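Local coordinates for toxin protein (PDB 6AQK) that probably acts as an insect-pathogen toxin that transfers ADP-ribose from NAD+ to target molecules in the host cell, at residues I55-W58 / A59-G62. Sequence-based numbering, arbitrary orientation.
Sequences ISKW and AEIG
Lys-57 and Glu-60, one turn apart on the same helix, join through a long salt bridge in which Lys-57 NZ lies 3.5 Å from Glu-60 OE2, weak as a hydrogen bond. The lysine chain leaves with CG anti to the backbone N (chi1 -174°), then bends at chi2 and chi3, and this carries its ammonium group along the helix to the carboxylate. Glu-60 meets it with an extended chain, its CB resting 3.3 Å from Lys-57 O. The aliphatic part of the lysine has a second neighbour: its CG touches Ile-61 CD1 at 3.9 Å, the two side chains crossing at a slant. Ile-61 turns CG1 anti to its carbonyl carbon (chi1 -62°), which lays CG1 and CD1 over the backbone of the preceding turn, with CD1 3.4 Å from Lys-57 O.

Beneath these side chains run four consecutive i to i+4 hydrogen bonds of a regular alpha-helix. Ala-59 N reaches Ile-55 O at 2.8 Å and Glu-60 N reaches Ser-56 O at 3.1 Å; Ile-61 N and Gly-62 N continue the series to Lys-57 O and Trp-58 O. The methyl of Ala-59 sits 3.5 Å from Ile-55 O.

Trp-58 turns its indole into the protein, where NE1 donates to Tyr-29 O and the ring packs edge-to-face with Phe-33. The side chain of Ile-55 lies near a bound platinum ion, probably the one held by Met-51 and His-74. Helix 51-63 packs against two others, with Ile-61 on Ile-35 and Ala-36 of helix 27-39, and Ile-55 and Trp-58 on Phe-77 of helix 74-90, in a helical region that precedes all strands of the five-stranded mixed sheet.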
ATOM      1  N   ILE A  55     -10.199 -17.556  -8.887  1.00 36.15           N
ATOM      2  CA  ILE A  55     -11.485 -16.891  -8.889  1.00 42.55           C
ATOM      3  C   ILE A  55     -12.241 -17.171  -7.629  1.00 42.41           C
ATOM      4  O   ILE A  55     -12.809 -16.247  -7.011  1.00 39.67           O
ATOM      5  CB  ILE A  55     -12.277 -17.218 -10.180  1.00 43.93           C
ATOM      6  CG1 ILE A  55     -11.621 -16.494 -11.358  1.00 47.08           C
ATOM      7  CG2 ILE A  55     -13.720 -16.764 -10.060  1.00 46.18           C
ATOM      8  CD1 ILE A  55     -11.914 -17.082 -12.739  1.00 52.61           C
ATOM      9  N   SER A  56     -12.216 -18.431  -7.199  1.00 43.43           N
ATOM     10  CA  SER A  56     -12.898 -18.831  -5.990  1.00 47.26           C
ATOM     11  C   SER A  56     -12.432 -18.077  -4.699  1.00 42.59           C
ATOM     12  O   SER A  56     -13.226 -17.511  -3.908  1.00 39.92           O
ATOM     13  CB  SER A  56     -12.773 -20.345  -5.841  1.00 51.31           C
ATOM     14  OG  SER A  56     -13.397 -20.701  -4.630  1.00 61.57           O
ATOM     15  N   LYS A  57     -11.118 -17.994  -4.553  1.00 40.91           N
ATOM     16  CA  LYS A  57     -10.516 -17.246  -3.473  1.00 38.51           C
ATOM     17  C   LYS A  57     -10.823 -15.758  -3.586  1.00 38.01           C
ATOM     18  O   LYS A  57     -11.180 -15.108  -2.613  1.00 40.11           O
ATOM     19  CB  LYS A  57      -8.979 -17.436  -3.537  1.00 41.23           C
ATOM     20  CG  LYS A  57      -8.209 -16.825  -2.361  1.00 45.36           C
ATOM     21  CD  LYS A  57      -8.786 -17.292  -1.019  1.00 49.89           C
ATOM     22  CE  LYS A  57      -7.695 -17.749  -0.084  1.00 60.04           C
ATOM     23  NZ  LYS A  57      -8.324 -18.469   1.050  1.00 61.44           N
ATOM     24  N   TRP A  58     -10.656 -15.224  -4.798  1.00 38.70           N
ATOM     25  CA  TRP A  58     -10.933 -13.812  -5.048  1.00 39.50           C
ATOM     26  C   TRP A  58     -12.377 -13.473  -4.629  1.00 38.25           C
ATOM     27  O   TRP A  58     -12.621 -12.476  -3.910  1.00 34.13           O
ATOM     28  CB  TRP A  58     -10.670 -13.519  -6.530  1.00 37.84           C
ATOM     29  CG  TRP A  58     -10.874 -12.105  -6.939  1.00 35.15           C
ATOM     30  CD1 TRP A  58     -10.802 -10.965  -6.154  1.00 34.73           C
ATOM     31  CD2 TRP A  58     -11.172 -11.681  -8.249  1.00 31.00           C
ATOM     32  NE1 TRP A  58     -11.045  -9.846  -6.945  1.00 37.90           N
ATOM     33  CE2 TRP A  58     -11.267 -10.278  -8.235  1.00 30.94           C
ATOM     34  CE3 TRP A  58     -11.370 -12.367  -9.454  1.00 33.86           C
ATOM     35  CZ2 TRP A  58     -11.623  -9.546  -9.395  1.00 34.36           C
ATOM     36  CZ3 TRP A  58     -11.700 -11.671 -10.557  1.00 33.79           C
ATOM     37  CH2 TRP A  58     -11.822 -10.255 -10.536  1.00 33.52           C
ATOM     38  N   ALA A  59     -13.325 -14.332  -5.013  1.00 36.61           N
ATOM     39  CA  ALA A  59     -14.757 -14.074  -4.682  1.00 38.12           C
ATOM     40  C   ALA A  59     -14.966 -14.035  -3.168  1.00 37.55           C
ATOM     41  O   ALA A  59     -15.663 -13.162  -2.617  1.00 38.47           O
ATOM     42  CB  ALA A  59     -15.660 -15.116  -5.363  1.00 39.82           C
ATOM     43  N   GLU A  60     -14.318 -14.959  -2.488  1.00 42.66           N
ATOM     44  CA  GLU A  60     -14.406 -15.046  -1.033  1.00 45.73           C
ATOM     45  C   GLU A  60     -13.937 -13.764  -0.405  1.00 38.84           C
ATOM     46  O   GLU A  60     -14.662 -13.185   0.416  1.00 42.49           O
ATOM     47  CB  GLU A  60     -13.585 -16.239  -0.582  1.00 50.82           C
ATOM     48  CG  GLU A  60     -13.414 -16.521   0.904  1.00 58.97           C
ATOM     49  CD  GLU A  60     -12.441 -17.700   1.087  1.00 61.26           C
ATOM     50  OE1 GLU A  60     -12.515 -18.686   0.307  1.00 59.81           O
ATOM     51  OE2 GLU A  60     -11.550 -17.608   1.938  1.00 68.42           O
ATOM     52  N   ILE A  61     -12.768 -13.271  -0.843  1.00 36.98           N
ATOM     53  CA  ILE A  61     -12.235 -12.026  -0.263  1.00 34.16           C
ATOM     54  C   ILE A  61     -13.139 -10.807  -0.598  1.00 36.11           C
ATOM     55  O   ILE A  61     -13.461  -9.945   0.252  1.00 33.57           O
ATOM     56  CB  ILE A  61     -10.837 -11.789  -0.762  1.00 35.35           C
ATOM     57  CG1 ILE A  61      -9.919 -12.924  -0.328  1.00 39.22           C
ATOM     58  CG2 ILE A  61     -10.260 -10.436  -0.305  1.00 34.31           C
ATOM     59  CD1 ILE A  61      -8.787 -13.079  -1.313  1.00 39.34           C
ATOM     60  N   GLY A  62     -13.612 -10.770  -1.843  1.00 33.29           N
ATOM     61  CA  GLY A  62     -14.361  -9.616  -2.338  1.00 37.96           C
ATOM     62  C   GLY A  62     -15.725  -9.470  -1.676  1.00 37.38           C
ATOM     63  O   GLY A  62     -16.175  -8.360  -1.407  1.00 36.15           O
TER